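Local coordinates for protein putative aspartyl-tRNA synthetase (Leishmania major, PDB 6OD8) that probably attaches L-aspartate to its cognate tRNA at the expense of ATP, as a class II aminoacyl-tRNA synthetase, at residues A[388-393]-A[439-444]; A[402-407]-A[467-472]; A[480-485]-A[534-539]. All blocks are in the same frame, centred on the assembly; numbering follows the deposited sequence.

Overall arrangement
All three contacts lie around one mixed sheet of the class II synthetase region, but only contact 3 packs a helix directly on one of its strands. Contacts 1 and 2 lie toward the periphery, their centres about 26 and 29 Å from that of the chain, and touch each other: Tyr441 packs on Ile402, and Phe388 on His406. Contact 2 is nevertheless buried; contacts 1 and 3 are partly buried, contact 3 lying about 10 Å out, centre to centre. None has a hydrogen bond between its segments. Contact 1 sets a ring edge against a guanidinium face, contact 2 pairs a methionine sulfur with a phenylalanine, and contact 3 packs leucine methyls on isoleucine and a salt-bridged glutamate.

Contact 1 (A[388-393]-A[439-444]); sequences FQARVH and ERYGTD. With EDO (1,2-ethanediol), chain E; EDO (1,2-ethanediol), chain K.
Phe388 turns the edge of its ring into one face of the Arg440 guanidinium. CD2 of Phe388 lies 3.5 Å from NE of Arg440, and the two planes stand 82° apart, so this is no stack of faces. Arg440 gets there with an extended chain, its CG anti to the backbone N (chi1 -172°), which carries the guanidinium across to the ring. Tyr441 fills the more buried half: its OH lies 3.5 Å from CB of Phe388, and its CE1 lies 3.9 Å from CB of Ala390. A weak bond from NE of Arg440 to OH of Tyr441 (3.2 Å, 146°) links the two neighbours at the end of their helix. Both have their stronger polar partner in Asp386, which bridges to Arg440 NH2 with OD1 and bonds the Tyr441 hydroxyl with OD2. That carboxylate also receives the backbone N-H groups of Phe388 and Ala390, drawing the loop and the end of helix 427-441 together. The contact sets the last turn of this helix against the loop that leads into the short strand 391-392, near one margin of the mixed sheet, with Tyr441 packed on Leu400 and Ile402 of the adjoining strand. The remaining positions are looser. Arg391 and Asp444 do not meet the opposite segment; each binds an ethanediol, probably from the crystallisation liquor, and Asp444 is also held by Lys438 and Val362 N. NH1 of Arg391 donates to O2 of one diol at 2.8 Å, in the plane of the guanidinium, while OD1 of Asp444 accepts from O2 of the other at 2.7 Å.

Contact 2 (A[402-407]-A[467-472]); sequences INYMHC and VRFTNS
A strand-to-helix junction in the mixed sheet of the class II synthetase region meets, through a Met-aromatic contact, the loop that leads into strand 472-477. SD of Met405 lies 3.8 Å from CZ of Phe469 and 4.6 Å from the centroid of that ring, 46° off its normal, so the sulfur approaches obliquely. CG of Met405 reaches the same corner, also 3.8 Å from CZ of Phe469, and the two side chains cross at an angle. The methionine starts with CG anti to the carbonyl carbon (chi1 -67°) and runs on extended to SD, which lays both CG and SD against the ring; the bend at chi3 turns only the terminal methyl. On the more buried side, CD2 of Tyr404 comes within 4.4 Å of CE1 of Phe469, a looser touch. Tyr404 is fixed from elsewhere: its hydroxyl bonds the backbone O of Asp423, and its ring meets that of Phe451. The backbone carrying Met405 is set by Asn403, the N-cap residue, whose OD1 accepts from N of Met405 at 2.7 Å, with the donor lying 50° out of the carbonyl plane, and weakly from N of His406. In the loop, a backbone hydrogen bond with Cys463 helps to place Phe469. The whole is a side-chain-capped helix start, with the first two residues of helix 404-412 resting on an aromatic from the loop.

Contact 3 (A[480-485]-A[534-539]); sequences EEISSG and VMLYLG
Strand 480-487 packs against helix 530-538 around a single leucine, in the class II synthetase fold. CD2 of Leu536 lies on Glu480, while CD1 sits between CB of Glu480 and CD1 of Ile482. CD2 of Leu536 is 3.7 Å from CD of Glu480 and 3.8 Å from its CB; CD1 of Leu536 meets CD1 of Ile482 at 4.1 Å, the two side chains running alongside but pointing opposite ways. Ile482 reaches over because CG1 is anti to its backbone N (chi1 -171°). Glu480 lies along the CD2 methyl from CB to its carboxylate group, which is taken by salt bridges to Arg532 through OE1 and Lys431 through OE2, so the acid is paired at both oxygens beside an apolar neighbour. The axes of the strand and helix segments approach to 10.1 Å, at 134° between their directions. A classic beta bulge, with Ile482 and Ser483 both opposite Met475, lies at this point of the strand, and the helix ends in a Schellman motif with Gly539 as the C-prime residue. Leu536 and Ile482 both also touch Ile477 of strand 472-477, Ile482 reaches Ile528 of strand 523-529, and Val534 of the same helix packs on helix 215-237.

Contact 1 (A[388-393]-A[439-444])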
loop_
_atom_site.group_PDB
_atom_site.type_symbol
_atom_site.label_atom_id
_atom_site.label_comp_id
_atom_site.label_asym_id
_atom_site.label_seq_id
_atom_site.Cartn_x
_atom_site.Cartn_y
_atom_site.Cartn_z
ATOM N N PHE A 388 7.170 -35.537 17.712
ATOM C CA PHE A 388 6.039 -34.762 17.221
ATOM C C PHE A 388 6.114 -34.512 15.719
ATOM O O PHE A 388 5.311 -33.745 15.188
ATOM C CB PHE A 388 5.922 -33.465 18.027
ATOM C CG PHE A 388 5.737 -33.724 19.503
ATOM C CD1 PHE A 388 4.505 -34.129 19.991
ATOM C CD2 PHE A 388 6.806 -33.634 20.381
ATOM C CE1 PHE A 388 4.328 -34.412 21.348
ATOM C CE2 PHE A 388 6.641 -33.915 21.731
ATOM C CZ PHE A 388 5.401 -34.305 22.217
ATOM N N GLN A 389 7.028 -35.184 15.022
ATOM C CA GLN A 389 7.015 -35.253 13.556
ATOM C C GLN A 389 7.109 -33.873 12.928
ATOM O O GLN A 389 6.477 -33.591 11.910
ATOM C CB GLN A 389 5.783 -35.997 13.050
ATOM C CG GLN A 389 5.853 -37.489 13.366
ATOM C CD GLN A 389 6.888 -38.206 12.510
ATOM O OE1 GLN A 389 6.660 -38.444 11.327
ATOM N NE2 GLN A 389 8.041 -38.533 13.099
ATOM N N ALA A 390 7.908 -33.016 13.541
ATOM C CA ALA A 390 8.108 -31.687 12.997
ATOM C C ALA A 390 9.023 -31.729 11.777
ATOM O O ALA A 390 9.857 -32.626 11.605
ATOM C CB ALA A 390 8.679 -30.761 14.066
ATOM N N ARG A 391 8.880 -30.700 10.939
ATOM C CA ARG A 391 9.591 -30.600 9.678
ATOM C C ARG A 391 9.948 -29.145 9.432
ATOM O O ARG A 391 9.233 -28.238 9.865
ATOM C CB ARG A 391 8.740 -31.065 8.488
ATOM C CG ARG A 391 8.569 -32.549 8.355
ATOM C CD ARG A 391 7.667 -32.840 7.158
ATOM N NE ARG A 391 7.638 -34.270 6.839
ATOM C CZ ARG A 391 6.803 -35.141 7.394
ATOM N NH1 ARG A 391 5.924 -34.728 8.306
ATOM N NH2 ARG A 391 6.858 -36.427 7.043
ATOM N N VAL A 392 11.038 -28.931 8.708
ATOM C CA VAL A 392 11.258 -27.637 8.068
ATOM C C VAL A 392 11.282 -27.882 6.568
ATOM O O VAL A 392 11.586 -28.989 6.117
ATOM C CB VAL A 392 12.562 -26.951 8.545
ATOM C CG1 VAL A 392 12.554 -26.792 10.061
ATOM C CG2 VAL A 392 13.780 -27.713 8.076
ATOM N N HIS A 393 10.907 -26.867 5.789
ATOM C CA HIS A 393 11.016 -27.026 4.344
ATOM C C HIS A 393 12.474 -27.224 3.922
ATOM O O HIS A 393 12.779 -28.115 3.120
ATOM C CB HIS A 393 10.396 -25.839 3.604
ATOM C CG HIS A 393 10.449 -25.997 2.112
ATOM N ND1 HIS A 393 11.424 -25.408 1.336
ATOM C CD2 HIS A 393 9.719 -26.771 1.272
ATOM C CE1 HIS A 393 11.257 -25.765 0.075
ATOM N NE2 HIS A 393 10.233 -26.597 0.010
ATOM N N GLU A 439 10.380 -24.054 24.153
ATOM C CA GLU A 439 11.225 -24.846 25.035
ATOM C C GLU A 439 11.803 -26.060 24.321
ATOM O O GLU A 439 12.968 -26.403 24.535
ATOM C CB GLU A 439 10.429 -25.258 26.272
ATOM C CG GLU A 439 10.022 -24.061 27.131
ATOM C CD GLU A 439 9.196 -24.437 28.355
ATOM O OE1 GLU A 439 8.748 -25.603 28.445
ATOM O OE2 GLU A 439 8.998 -23.553 29.225
ATOM N N ARG A 440 11.020 -26.707 23.451
ATOM C CA ARG A 440 11.475 -27.929 22.779
ATOM C C ARG A 440 12.377 -27.626 21.593
ATOM O O ARG A 440 13.453 -28.223 21.456
ATOM C CB ARG A 440 10.287 -28.758 22.284
ATOM C CG ARG A 440 10.733 -30.135 21.752
ATOM C CD ARG A 440 9.566 -31.020 21.353
ATOM N NE ARG A 440 9.989 -32.211 20.601
ATOM C CZ ARG A 440 10.557 -33.277 21.154
ATOM N NH1 ARG A 440 10.799 -33.289 22.459
ATOM N NH2 ARG A 440 10.888 -34.331 20.408
ATOM N N TYR A 441 11.930 -26.713 20.719
ATOM C CA TYR A 441 12.553 -26.438 19.429
ATOM C C TYR A 441 13.375 -25.161 19.403
ATOM O O TYR A 441 14.154 -24.980 18.464
ATOM C CB TYR A 441 11.489 -26.345 18.314
ATOM C CG TYR A 441 10.717 -27.658 18.170
ATOM C CD1 TYR A 441 11.259 -28.734 17.469
ATOM C CD2 TYR A 441 9.469 -27.824 18.761
ATOM C CE1 TYR A 441 10.572 -29.946 17.361
ATOM C CE2 TYR A 441 8.769 -29.015 18.641
ATOM C CZ TYR A 441 9.325 -30.079 17.938
ATOM O OH TYR A 441 8.656 -31.295 17.832
ATOM N N GLY A 442 13.181 -24.260 20.370
ATOM C CA GLY A 442 14.001 -23.059 20.466
ATOM C C GLY A 442 13.578 -21.904 19.597
ATOM O O GLY A 442 14.371 -20.975 19.397
ATOM N N THR A 443 12.344 -21.909 19.090
ATOM C CA THR A 443 11.907 -20.905 18.137
ATOM C C THR A 443 10.636 -20.223 18.624
ATOM O O THR A 443 9.800 -20.833 19.300
ATOM C CB THR A 443 11.679 -21.494 16.735
ATOM O OG1 THR A 443 11.313 -20.438 15.837
ATOM C CG2 THR A 443 10.589 -22.555 16.760
ATOM N N ASP A 444 10.528 -18.934 18.294
ATOM C CA ASP A 444 9.369 -18.092 18.571
ATOM C C ASP A 444 8.364 -18.072 17.426
ATOM O O ASP A 444 7.347 -17.376 17.537
ATOM C CB ASP A 444 9.796 -16.628 18.834
ATOM C CG ASP A 444 10.742 -16.481 20.013
ATOM O OD1 ASP A 444 10.482 -17.058 21.088
ATOM O OD2 ASP A 444 11.748 -15.761 19.857
HETATM C C1 EDO E . 3.442 -30.817 9.060
HETATM O O1 EDO E . 3.766 -29.964 7.961
HETATM C C2 EDO E . 4.683 -31.050 9.921
HETATM O O2 EDO E . 5.425 -32.179 9.447
HETATM C C1 EDO K . 6.350 -18.415 22.964
HETATM O O1 EDO K . 6.588 -18.293 24.367
HETATM C C2 EDO K . 7.641 -18.235 22.193
HETATM O O2 EDO K . 8.000 -16.850 22.141
#

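Contact 2 (A[402-407]-A[467-472])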
loop_
_atom_site.group_PDB
_atom_site.type_symbol
_atom_site.label_atom_id
_atom_site.label_comp_id
_atom_site.label_asym_id
_atom_site.label_seq_id
_atom_site.Cartn_x
_atom_site.Cartn_y
_atom_site.Cartn_z
ATOM N N ILE A 402 4.492 -28.114 12.400
ATOM C CA ILE A 402 4.011 -29.247 13.188
ATOM C C ILE A 402 2.572 -29.497 12.767
ATOM O O ILE A 402 1.765 -28.563 12.715
ATOM C CB ILE A 402 4.097 -29.006 14.712
ATOM C CG1 ILE A 402 5.525 -28.636 15.126
ATOM C CG2 ILE A 402 3.651 -30.265 15.500
ATOM C CD1 ILE A 402 5.661 -28.311 16.608
ATOM N N ASN A 403 2.270 -30.745 12.437
ATOM C CA ASN A 403 0.893 -31.130 12.164
ATOM C C ASN A 403 0.012 -30.831 13.375
ATOM O O ASN A 403 0.423 -31.016 14.527
ATOM C CB ASN A 403 0.848 -32.620 11.817
ATOM C CG ASN A 403 -0.549 -33.137 11.724
ATOM O OD1 ASN A 403 -1.111 -33.628 12.702
ATOM N ND2 ASN A 403 -1.136 -33.024 10.550
ATOM N N TYR A 404 -1.213 -30.373 13.102
ATOM C CA TYR A 404 -2.164 -30.024 14.150
ATOM C C TYR A 404 -2.352 -31.160 15.163
ATOM O O TYR A 404 -2.420 -30.917 16.378
ATOM C CB TYR A 404 -3.506 -29.652 13.509
ATOM C CG TYR A 404 -4.517 -29.091 14.480
ATOM C CD1 TYR A 404 -4.613 -27.725 14.680
ATOM C CD2 TYR A 404 -5.390 -29.930 15.186
ATOM C CE1 TYR A 404 -5.534 -27.195 15.564
ATOM C CE2 TYR A 404 -6.322 -29.408 16.074
ATOM C CZ TYR A 404 -6.385 -28.042 16.259
ATOM O OH TYR A 404 -7.296 -27.495 17.138
ATOM N N MET A 405 -2.440 -32.407 14.692
ATOM C CA MET A 405 -2.668 -33.500 15.639
ATOM C C MET A 405 -1.464 -33.709 16.539
ATOM O O MET A 405 -1.629 -34.067 17.707
ATOM C CB MET A 405 -3.030 -34.791 14.902
ATOM C CG MET A 405 -4.387 -34.707 14.212
ATOM S SD MET A 405 -4.877 -36.306 13.505
ATOM C CE MET A 405 -3.961 -36.252 11.963
ATOM N N HIS A 406 -0.250 -33.457 16.034
ATOM C CA HIS A 406 0.911 -33.518 16.914
ATOM C C HIS A 406 0.987 -32.306 17.833
ATOM O O HIS A 406 1.538 -32.411 18.932
ATOM C CB HIS A 406 2.184 -33.685 16.085
ATOM C CG HIS A 406 2.252 -35.004 15.376
ATOM N ND1 HIS A 406 2.542 -36.186 16.025
ATOM C CD2 HIS A 406 2.033 -35.331 14.079
ATOM C CE1 HIS A 406 2.516 -37.182 15.156
ATOM N NE2 HIS A 406 2.190 -36.695 13.973
ATOM N N CYS A 407 0.462 -31.152 17.406
ATOM C CA CYS A 407 0.329 -30.027 18.326
ATOM C C CYS A 407 -0.576 -30.378 19.498
ATOM O O CYS A 407 -0.312 -29.967 20.632
ATOM C CB CYS A 407 -0.228 -28.795 17.614
ATOM S SG CYS A 407 0.883 -28.026 16.410
ATOM N N VAL A 467 -12.137 -35.664 6.031
ATOM C CA VAL A 467 -12.814 -34.367 5.935
ATOM C C VAL A 467 -12.992 -33.715 7.298
ATOM O O VAL A 467 -13.504 -32.594 7.384
ATOM C CB VAL A 467 -14.172 -34.468 5.220
ATOM C CG1 VAL A 467 -13.973 -34.708 3.719
ATOM C CG2 VAL A 467 -15.044 -35.550 5.865
ATOM N N ARG A 468 -12.573 -34.402 8.371
ATOM C CA ARG A 468 -12.505 -33.747 9.673
ATOM C C ARG A 468 -11.520 -32.585 9.666
ATOM O O ARG A 468 -11.606 -31.708 10.534
ATOM C CB ARG A 468 -12.097 -34.740 10.774
ATOM C CG ARG A 468 -13.099 -35.853 11.073
ATOM C CD ARG A 468 -12.542 -36.837 12.119
ATOM N NE ARG A 468 -11.222 -37.340 11.733
ATOM C CZ ARG A 468 -10.416 -38.049 12.519
ATOM N NH1 ARG A 468 -10.790 -38.360 13.754
ATOM N NH2 ARG A 468 -9.233 -38.455 12.069
ATOM N N PHE A 469 -10.571 -32.574 8.727
ATOM C CA PHE A 469 -9.510 -31.579 8.677
ATOM C C PHE A 469 -9.523 -30.869 7.326
ATOM O O PHE A 469 -10.220 -31.270 6.386
ATOM C CB PHE A 469 -8.138 -32.219 8.958
ATOM C CG PHE A 469 -8.050 -32.886 10.322
ATOM C CD1 PHE A 469 -7.780 -32.133 11.460
ATOM C CD2 PHE A 469 -8.251 -34.262 10.461
ATOM C CE1 PHE A 469 -7.701 -32.734 12.719
ATOM C CE2 PHE A 469 -8.182 -34.875 11.723
ATOM C CZ PHE A 469 -7.904 -34.110 12.856
ATOM N N THR A 470 -8.722 -29.804 7.240
ATOM C CA THR A 470 -8.720 -28.927 6.078
ATOM C C THR A 470 -7.300 -28.701 5.596
ATOM O O THR A 470 -6.317 -28.906 6.321
ATOM C CB THR A 470 -9.363 -27.565 6.393
ATOM O OG1 THR A 470 -8.683 -26.976 7.514
ATOM C CG2 THR A 470 -10.850 -27.742 6.721
ATOM N N ASN A 471 -7.219 -28.281 4.337
ATOM C CA ASN A 471 -5.966 -27.904 3.700
ATOM C C ASN A 471 -5.629 -26.479 4.126
ATOM O O ASN A 471 -5.713 -25.535 3.343
ATOM C CB ASN A 471 -6.105 -27.995 2.187
ATOM C CG ASN A 471 -6.289 -29.409 1.704
ATOM O OD1 ASN A 471 -5.891 -30.351 2.384
ATOM N ND2 ASN A 471 -6.882 -29.567 0.516
ATOM N N SER A 472 -5.225 -26.339 5.390
ATOM C CA SER A 472 -5.070 -25.006 5.972
ATOM C C SER A 472 -4.012 -25.046 7.068
ATOM O O SER A 472 -3.675 -26.111 7.580
ATOM C CB SER A 472 -6.393 -24.505 6.550
ATOM O OG SER A 472 -6.763 -25.272 7.676
#

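Contact 3 (A[480-485]-A[534-539])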
loop_
_atom_site.group_PDB
_atom_site.type_symbol
_atom_site.label_atom_id
_atom_site.label_comp_id
_atom_site.label_asym_id
_atom_site.label_seq_id
_atom_site.Cartn_x
_atom_site.Cartn_y
_atom_site.Cartn_z
ATOM N N GLU A 480 1.185 -16.537 19.606
ATOM C CA GLU A 480 -0.070 -15.911 19.220
ATOM C C GLU A 480 -0.224 -15.962 17.711
ATOM O O GLU A 480 0.739 -15.723 16.971
ATOM C CB GLU A 480 -0.128 -14.462 19.726
ATOM C CG GLU A 480 0.028 -14.405 21.237
ATOM C CD GLU A 480 -0.311 -13.038 21.812
ATOM O OE1 GLU A 480 -1.302 -12.414 21.359
ATOM O OE2 GLU A 480 0.412 -12.597 22.720
ATOM N N GLU A 481 -1.450 -16.276 17.276
ATOM C CA GLU A 481 -1.755 -16.440 15.863
ATOM C C GLU A 481 -1.533 -15.130 15.117
ATOM O O GLU A 481 -2.012 -14.074 15.532
ATOM C CB GLU A 481 -3.210 -16.911 15.706
ATOM C CG GLU A 481 -3.613 -17.317 14.292
ATOM C CD GLU A 481 -4.265 -16.185 13.493
ATOM O OE1 GLU A 481 -4.632 -15.147 14.091
ATOM O OE2 GLU A 481 -4.408 -16.340 12.260
ATOM N N ILE A 482 -0.810 -15.191 14.005
ATOM C CA ILE A 482 -0.567 -14.002 13.195
ATOM C C ILE A 482 -1.118 -14.134 11.773
ATOM O O ILE A 482 -1.413 -13.109 11.135
ATOM C CB ILE A 482 0.936 -13.641 13.165
ATOM C CG1 ILE A 482 1.176 -12.275 12.498
ATOM C CG2 ILE A 482 1.744 -14.710 12.427
ATOM C CD1 ILE A 482 0.501 -11.088 13.224
ATOM N N SER A 483 -1.342 -15.346 11.272
ATOM C CA SER A 483 -1.800 -15.505 9.897
ATOM C C SER A 483 -2.395 -16.897 9.734
ATOM O O SER A 483 -1.877 -17.864 10.290
ATOM C CB SER A 483 -0.649 -15.296 8.897
ATOM O OG SER A 483 -1.107 -15.390 7.533
ATOM N N SER A 484 -3.495 -16.979 8.981
ATOM C CA SER A 484 -4.094 -18.241 8.561
ATOM C C SER A 484 -4.009 -18.326 7.042
ATOM O O SER A 484 -4.350 -17.357 6.357
ATOM C CB SER A 484 -5.562 -18.321 9.008
ATOM O OG SER A 484 -5.661 -18.308 10.418
ATOM N N GLY A 485 -3.551 -19.462 6.523
ATOM C CA GLY A 485 -3.531 -19.697 5.087
ATOM C C GLY A 485 -4.240 -20.988 4.736
ATOM O O GLY A 485 -4.323 -21.913 5.543
ATOM N N VAL A 534 3.726 -6.140 13.954
ATOM C CA VAL A 534 4.697 -5.250 14.605
ATOM C C VAL A 534 4.664 -5.463 16.109
ATOM O O VAL A 534 5.708 -5.551 16.766
ATOM C CB VAL A 534 4.434 -3.767 14.239
ATOM C CG1 VAL A 534 5.328 -2.828 15.089
ATOM C CG2 VAL A 534 4.670 -3.526 12.774
ATOM N N MET A 535 3.458 -5.590 16.669
ATOM C CA MET A 535 3.310 -5.786 18.108
ATOM C C MET A 535 3.975 -7.084 18.558
ATOM O O MET A 535 4.752 -7.097 19.520
ATOM C CB MET A 535 1.823 -5.779 18.468
ATOM C CG MET A 535 1.523 -6.256 19.891
ATOM S SD MET A 535 -0.250 -6.405 20.135
ATOM C CE MET A 535 -0.348 -6.727 21.878
ATOM N N LEU A 536 3.693 -8.194 17.866
ATOM C CA LEU A 536 4.255 -9.474 18.316
ATOM C C LEU A 536 5.758 -9.545 18.050
ATOM O O LEU A 536 6.514 -10.065 18.878
ATOM C CB LEU A 536 3.525 -10.642 17.641
ATOM C CG LEU A 536 2.072 -10.793 18.130
ATOM C CD1 LEU A 536 1.250 -11.646 17.175
ATOM C CD2 LEU A 536 2.052 -11.372 19.551
ATOM N N TYR A 537 6.208 -9.020 16.910
ATOM C CA TYR A 537 7.644 -8.965 16.622
ATOM C C TYR A 537 8.416 -8.248 17.727
ATOM O O TYR A 537 9.489 -8.695 18.151
ATOM C CB TYR A 537 7.869 -8.251 15.286
ATOM C CG TYR A 537 9.321 -8.112 14.921
ATOM C CD1 TYR A 537 10.023 -9.184 14.359
ATOM C CD2 TYR A 537 9.998 -6.901 15.110
ATOM C CE1 TYR A 537 11.372 -9.057 14.002
ATOM C CE2 TYR A 537 11.334 -6.772 14.769
ATOM C CZ TYR A 537 12.018 -7.841 14.217
ATOM O OH TYR A 537 13.351 -7.691 13.893
ATOM N N LEU A 538 7.908 -7.106 18.169
ATOM C CA LEU A 538 8.569 -6.299 19.183
ATOM C C LEU A 538 8.156 -6.673 20.598
ATOM O O LEU A 538 8.690 -6.100 21.558
ATOM C CB LEU A 538 8.253 -4.818 18.942
ATOM C CG LEU A 538 8.808 -4.210 17.649
ATOM C CD1 LEU A 538 8.288 -2.751 17.456
ATOM C CD2 LEU A 538 10.338 -4.215 17.643
ATOM N N GLY A 539 7.190 -7.576 20.747
ATOM C CA GLY A 539 6.707 -7.956 22.063
ATOM C C GLY A 539 6.001 -6.860 22.830
ATOM O O GLY A 539 6.090 -6.831 24.061
#